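Local coordinates for Hia (Adhesin) (Haemophilus influenzae, PDB 3EMF), which mediates adhesion of the bacterium as a trimeric autotransporter of the outer membrane, the part described being its second binding domain, BD2, at the interface of chains A and B. Sequence-based numbering; all coordinates share one arbitrary frame. Chains: chain A/B, Hia (Adhesin).

In this domain of Hia, strand 89-94 of chain A pairs in parallel with strand 108-114 of chain B, and contacts 1 and 2 are two stretches of that seam. They lie about 13 Å apart, measured between the centres of their C-alpha atoms. A:Glu93 belongs to both, its N-H serving contact 2 and its carbonyl contact 1. Contact 2 is the regular stretch of the seam; contact 1 is its C-terminal end, where chain A leaves the strand. With three copies in the assembly, such seams can interlock the trimer's Trp-ring region.

Contact 1: the interface of chains A and B. Residues chain A 93-96, 98, 100; chain B 113-115.
A:Glu93 and B:Phe113 meet backbone to backbone near the end of a parallel inter-chain ladder, whose bridge here pairs A:Gly94 with B:Phe113, in the Trp-ring domain of this trimeric autotransporter adhesin. Main-chain hydrogen bonds tie the segments. The amide B:Phe113 N donates to A:Glu93 O over 2.8 Å. B:Phe113 O in turn accepts from A:Lys95 N at 3.0 Å. This C=O points almost straight at its donor (179°). Beyond the strand, chain A turns at A:Gly96, and A:Gly96 O receives B:Leu115 N at 2.9 Å. That donor lies above the carbonyl plane, 37° out of it, unlike the ladder bonds before it.

The apolar contacts come from A:Val98, which reaches B with both methyls. With CG1 anti to the backbone N (chi1 180°), this methyl meets B:Phe113 CB at 3.8 Å, while CG2 faces B:Ala114 CA at 3.5 Å and packs tightly against the B:Leu115 methyl CD1. The valine side chain crosses those of B:Phe113 and B:Leu115 obliquely, packing beside the segment where chain B leaves strand 108-114.

Carbon–oxygen contacts lie alongside. The phenyl ring of B:Phe113 presents its edge to A:Glu93 O, which lies in the ring plane, 3.6 Å from CD1. The methyl CB of B:Ala114 approaches A:Lys95 O at 3.4 Å.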
ATOM      1  N   GLU A  93      14.276 -11.477  -0.063  1.00 31.13           N
ATOM      2  CA  GLU A  93      15.465 -12.118  -0.603  1.00 33.38           C
ATOM      3  C   GLU A  93      15.799 -13.336   0.211  1.00 40.48           C
ATOM      4  O   GLU A  93      15.792 -13.299   1.441  1.00 45.87           O
ATOM      5  CB  GLU A  93      16.671 -11.133  -0.606  1.00 36.66           C
ATOM      6  N   GLY A  94      16.096 -14.427  -0.481  1.00 41.00           N
ATOM      7  CA  GLY A  94      16.542 -15.630   0.186  1.00 40.54           C
ATOM      8  C   GLY A  94      18.016 -15.846  -0.074  1.00 47.77           C
ATOM      9  O   GLY A  94      18.465 -15.863  -1.222  1.00 52.24           O
ATOM     10  N   LYS A  95      18.780 -15.983   0.996  1.00 39.57           N
ATOM     11  CA  LYS A  95      20.138 -16.498   0.871  1.00 50.89           C
ATOM     12  C   LYS A  95      20.470 -17.373   2.070  1.00 51.52           C
ATOM     13  O   LYS A  95      19.604 -17.665   2.889  1.00 59.83           O
ATOM     14  CB  LYS A  95      21.148 -15.362   0.726  1.00 58.12           C
ATOM     15  CG  LYS A  95      21.063 -14.315   1.816  1.00 66.60           C
ATOM     16  CD  LYS A  95      22.061 -13.203   1.551  1.00 76.06           C
ATOM     17  CE  LYS A  95      22.048 -12.171   2.658  1.00 82.69           C
ATOM     18  NZ  LYS A  95      22.958 -11.036   2.344  1.00 86.46           N
ATOM     19  N   GLY A  96      21.720 -17.807   2.162  1.00 55.52           N
ATOM     20  CA  GLY A  96      22.160 -18.575   3.309  1.00 58.00           C
ATOM     21  C   GLY A  96      21.279 -19.770   3.622  1.00 58.12           C
ATOM     22  O   GLY A  96      20.984 -20.049   4.787  1.00 56.54           O
ATOM     23  N   VAL A  98      18.134 -20.396   2.366  1.00 45.34           N
ATOM     24  CA  VAL A  98      16.701 -20.153   2.182  1.00 44.91           C
ATOM     25  C   VAL A  98      16.436 -19.708   0.747  1.00 44.94           C
ATOM     26  O   VAL A  98      17.148 -18.856   0.209  1.00 47.75           O
ATOM     27  CB  VAL A  98      16.160 -19.074   3.145  1.00 44.03           C
ATOM     28  CG1 VAL A  98      14.677 -18.848   2.911  1.00 40.12           C
ATOM     29  CG2 VAL A  98      16.408 -19.460   4.587  1.00 51.10           C
ATOM     30  N   VAL A 100      13.699 -18.111  -2.023  1.00 37.60           N
ATOM     31  CA  VAL A 100      12.511 -17.267  -2.127  1.00 34.36           C
ATOM     32  C   VAL A 100      12.198 -17.070  -3.590  1.00 39.39           C
ATOM     33  O   VAL A 100      13.051 -16.626  -4.357  1.00 41.46           O
ATOM     34  CB  VAL A 100      12.724 -15.862  -1.501  1.00 35.25           C
ATOM     35  CG1 VAL A 100      11.512 -14.982  -1.773  1.00 39.96           C
ATOM     36  CG2 VAL A 100      12.998 -15.966  -0.011  1.00 36.24           C
TER
ATOM     37  N   PHE B 113      15.957 -13.393   4.254  1.00 46.06           N
ATOM     38  CA  PHE B 113      15.717 -14.637   4.967  1.00 44.75           C
ATOM     39  C   PHE B 113      16.928 -15.542   4.789  1.00 46.10           C
ATOM     40  O   PHE B 113      17.460 -15.674   3.683  1.00 42.93           O
ATOM     41  CB  PHE B 113      14.452 -15.331   4.447  1.00 40.74           C
ATOM     42  CG  PHE B 113      13.224 -14.484   4.554  1.00 38.35           C
ATOM     43  CD1 PHE B 113      12.977 -13.483   3.632  1.00 36.06           C
ATOM     44  CD2 PHE B 113      12.326 -14.673   5.584  1.00 42.93           C
ATOM     45  CE1 PHE B 113      11.850 -12.681   3.737  1.00 35.46           C
ATOM     46  CE2 PHE B 113      11.195 -13.877   5.692  1.00 40.44           C
ATOM     47  CZ  PHE B 113      10.953 -12.885   4.766  1.00 33.93           C
ATOM     48  N   ALA B 114      17.362 -16.153   5.882  1.00 44.87           N
ATOM     49  CA  ALA B 114      18.560 -16.981   5.873  1.00 45.54           C
ATOM     50  C   ALA B 114      18.540 -17.939   7.055  1.00 48.09           C
ATOM     51  O   ALA B 114      17.778 -17.752   7.995  1.00 53.22           O
ATOM     52  CB  ALA B 114      19.809 -16.096   5.914  1.00 49.93           C
ATOM     53  N   LEU B 115      19.372 -18.973   6.999  1.00 56.46           N
ATOM     54  CA  LEU B 115      19.503 -19.901   8.110  1.00 60.21           C
ATOM     55  C   LEU B 115      20.467 -19.354   9.161  1.00 61.00           C
ATOM     56  O   LEU B 115      20.133 -19.284  10.342  1.00 61.32           O
ATOM     57  CB  LEU B 115      19.979 -21.264   7.608  1.00 67.00           C
ATOM     58  CG  LEU B 115      18.896 -22.292   7.268  1.00 69.31           C
ATOM     59  CD1 LEU B 115      17.689 -21.632   6.657  1.00 63.51           C
ATOM     60  CD2 LEU B 115      19.443 -23.372   6.348  1.00 75.68           C
TER

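Contact 2: the interface of chains A and B. Residues chain A 70, 89-93; chain B 108-111.
The carboxylate arm of A:Glu89 and the aliphatic arm of B:Lys108 run side by side, pointing the same way, at the start of a parallel beta ladder that probably helps hold the trimer of the Trp-ring domain together. Both have CG anti to the backbone N (chi1 177° and -172°) and extended chains beyond it, which brings the charged tips side by side. The salt bridge is a long one, 3.7 Å from B:Lys108 NZ to A:Glu89 OE1, and the lysine methylenes also run close to the carboxylate.

Further along, A:Leu91 and B:Thr110 likewise lie alongside, with the threonine hydroxyl OG1 3.9 Å from the leucine methyl CD2. A:Phe92 and B:Ile111 form another parallel-pointing pair, in which ring atom CD1 sits 4.1 Å from the isoleucine CB.

A:Leu70, from strand 67-74, approaches differently. It meets B:Ile111 tip to tip, where A:Leu70 CD2 lies 3.8 Å from B:Ile111 CD1, but slides past B:His109 in the opposite direction. The same CD2 methyl packs on B:His109 CB, bridging the two residues.

Backbone hydrogen bonds set this register: A:Leu91 N donates to B:His109 O, A:Leu91 O accepts from B:Ile111 N, and B:Ile111 O accepts from A:Glu93 N. At the first rung A:Glu89 O receives B:His109 N at 2.7 Å in an almost straight bond (179° at the hydrogen), and the imidazole ND1 of that histidine adds a weak bond to the same oxygen at 3.3 Å.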
ATOM      1  N   LEU A  70       6.283  -1.657   7.417  1.00 24.08           N
ATOM      2  CA  LEU A  70       6.903  -2.948   7.222  1.00 22.44           C
ATOM      3  C   LEU A  70       7.945  -3.179   8.312  1.00 37.14           C
ATOM      4  O   LEU A  70       8.831  -2.346   8.519  1.00 32.02           O
ATOM      5  CB  LEU A  70       7.571  -2.983   5.855  1.00 19.60           C
ATOM      6  CG  LEU A  70       8.526  -4.146   5.585  1.00 33.73           C
ATOM      7  CD1 LEU A  70       7.777  -5.444   5.418  1.00 29.07           C
ATOM      8  CD2 LEU A  70       9.349  -3.850   4.343  1.00 32.64           C
ATOM      9  N   GLU A  89       9.483  -0.089  -2.989  1.00 33.50           N
ATOM     10  CA  GLU A  89       9.710  -1.473  -3.374  1.00 34.13           C
ATOM     11  C   GLU A  89      10.064  -2.303  -2.154  1.00 29.91           C
ATOM     12  O   GLU A  89      10.842  -1.872  -1.297  1.00 28.39           O
ATOM     13  CB  GLU A  89      10.794  -1.578  -4.448  1.00 34.68           C
ATOM     14  CG  GLU A  89      11.139  -3.021  -4.855  1.00 31.74           C
ATOM     15  CD  GLU A  89      12.152  -3.083  -6.004  1.00 48.12           C
ATOM     16  OE1 GLU A  89      12.760  -2.033  -6.324  1.00 50.67           O
ATOM     17  OE2 GLU A  89      12.343  -4.179  -6.587  1.00 43.97           O
ATOM     18  N   VAL A  90       9.439  -3.469  -2.056  1.00 21.53           N
ATOM     19  CA  VAL A  90       9.748  -4.424  -1.008  1.00 26.53           C
ATOM     20  C   VAL A  90      10.303  -5.671  -1.669  1.00 23.94           C
ATOM     21  O   VAL A  90       9.641  -6.314  -2.490  1.00 22.70           O
ATOM     22  CB  VAL A  90       8.520  -4.779  -0.143  1.00 26.61           C
ATOM     23  CG1 VAL A  90       8.905  -5.781   0.919  1.00 27.89           C
ATOM     24  CG2 VAL A  90       7.951  -3.533   0.490  1.00 23.62           C
ATOM     25  N   LEU A  91      11.534  -5.996  -1.307  1.00 29.49           N
ATOM     26  CA  LEU A  91      12.249  -7.129  -1.853  1.00 26.48           C
ATOM     27  C   LEU A  91      12.365  -8.163  -0.767  1.00 32.02           C
ATOM     28  O   LEU A  91      12.860  -7.873   0.328  1.00 28.96           O
ATOM     29  CB  LEU A  91      13.656  -6.692  -2.310  1.00 30.80           C
ATOM     30  CG  LEU A  91      14.638  -7.778  -2.779  1.00 38.96           C
ATOM     31  CD1 LEU A  91      14.057  -8.587  -3.924  1.00 34.71           C
ATOM     32  CD2 LEU A  91      15.992  -7.188  -3.199  1.00 34.07           C
ATOM     33  N   PHE A  92      11.875  -9.366  -1.058  1.00 31.33           N
ATOM     34  CA  PHE A  92      12.057 -10.507  -0.182  1.00 29.08           C
ATOM     35  C   PHE A  92      13.175 -11.336  -0.793  1.00 34.77           C
ATOM     36  O   PHE A  92      13.060 -11.808  -1.923  1.00 31.67           O
ATOM     37  CB  PHE A  92      10.744 -11.309  -0.059  1.00 23.33           C
ATOM     38  CG  PHE A  92       9.646 -10.528   0.590  1.00 26.44           C
ATOM     39  CD1 PHE A  92       9.449 -10.598   1.958  1.00 30.34           C
ATOM     40  CD2 PHE A  92       8.860  -9.658  -0.154  1.00 22.93           C
ATOM     41  CE1 PHE A  92       8.460  -9.857   2.564  1.00 30.50           C
ATOM     42  CE2 PHE A  92       7.868  -8.900   0.457  1.00 22.04           C
ATOM     43  CZ  PHE A  92       7.669  -9.005   1.811  1.00 25.93           C
ATOM     44  N   GLU A  93      14.276 -11.477  -0.063  1.00 31.13           N
ATOM     45  CA  GLU A  93      15.465 -12.118  -0.603  1.00 33.38           C
ATOM     46  C   GLU A  93      15.799 -13.336   0.211  1.00 40.48           C
ATOM     47  O   GLU A  93      15.792 -13.299   1.441  1.00 45.87           O
ATOM     48  CB  GLU A  93      16.671 -11.133  -0.606  1.00 36.66           C
TER
ATOM     49  N   LYS B 108      13.479   1.609  -1.132  1.00 33.72           N
ATOM     50  CA  LYS B 108      13.602   0.192  -1.434  1.00 37.15           C
ATOM     51  C   LYS B 108      13.896  -0.588  -0.159  1.00 36.24           C
ATOM     52  O   LYS B 108      14.936  -0.424   0.451  1.00 38.05           O
ATOM     53  CB  LYS B 108      14.658  -0.066  -2.512  1.00 34.90           C
ATOM     54  CG  LYS B 108      14.688  -1.518  -3.003  1.00 40.88           C
ATOM     55  CD  LYS B 108      15.351  -1.619  -4.369  1.00 56.30           C
ATOM     56  CE  LYS B 108      15.687  -3.057  -4.745  1.00 64.87           C
ATOM     57  NZ  LYS B 108      16.261  -3.128  -6.125  1.00 70.08           N
ATOM     58  N   HIS B 109      12.960  -1.442   0.238  1.00 33.60           N
ATOM     59  CA  HIS B 109      13.062  -2.151   1.502  1.00 32.13           C
ATOM     60  C   HIS B 109      13.329  -3.626   1.268  1.00 37.68           C
ATOM     61  O   HIS B 109      12.582  -4.306   0.549  1.00 34.56           O
ATOM     62  CB  HIS B 109      11.783  -1.963   2.319  1.00 35.85           C
ATOM     63  CG  HIS B 109      11.299  -0.546   2.361  1.00 38.32           C
ATOM     64  ND1 HIS B 109      10.429  -0.027   1.426  1.00 38.46           N
ATOM     65  CD2 HIS B 109      11.576   0.466   3.216  1.00 45.37           C
ATOM     66  CE1 HIS B 109      10.180   1.237   1.709  1.00 36.66           C
ATOM     67  NE2 HIS B 109      10.866   1.563   2.789  1.00 46.84           N
ATOM     68  N   THR B 110      14.399  -4.126   1.874  1.00 37.11           N
ATOM     69  CA  THR B 110      14.751  -5.526   1.709  1.00 39.14           C
ATOM     70  C   THR B 110      14.551  -6.321   2.986  1.00 43.46           C
ATOM     71  O   THR B 110      15.133  -6.001   4.020  1.00 41.12           O
ATOM     72  CB  THR B 110      16.202  -5.693   1.231  1.00 43.21           C
ATOM     73  OG1 THR B 110      16.369  -5.002  -0.008  1.00 43.24           O
ATOM     74  CG2 THR B 110      16.515  -7.167   1.022  1.00 48.21           C
ATOM     75  N   ILE B 111      13.701  -7.346   2.917  1.00 32.08           N
ATOM     76  CA  ILE B 111      13.609  -8.314   3.991  1.00 32.23           C
ATOM     77  C   ILE B 111      14.389  -9.558   3.560  1.00 39.05           C
ATOM     78  O   ILE B 111      14.017 -10.227   2.602  1.00 36.02           O
ATOM     79  CB  ILE B 111      12.155  -8.695   4.316  1.00 38.76           C
ATOM     80  CG1 ILE B 111      11.266  -7.448   4.395  1.00 43.03           C
ATOM     81  CG2 ILE B 111      12.094  -9.455   5.612  1.00 39.59           C
ATOM     82  CD1 ILE B 111      11.339  -6.721   5.718  1.00 48.10           C
TER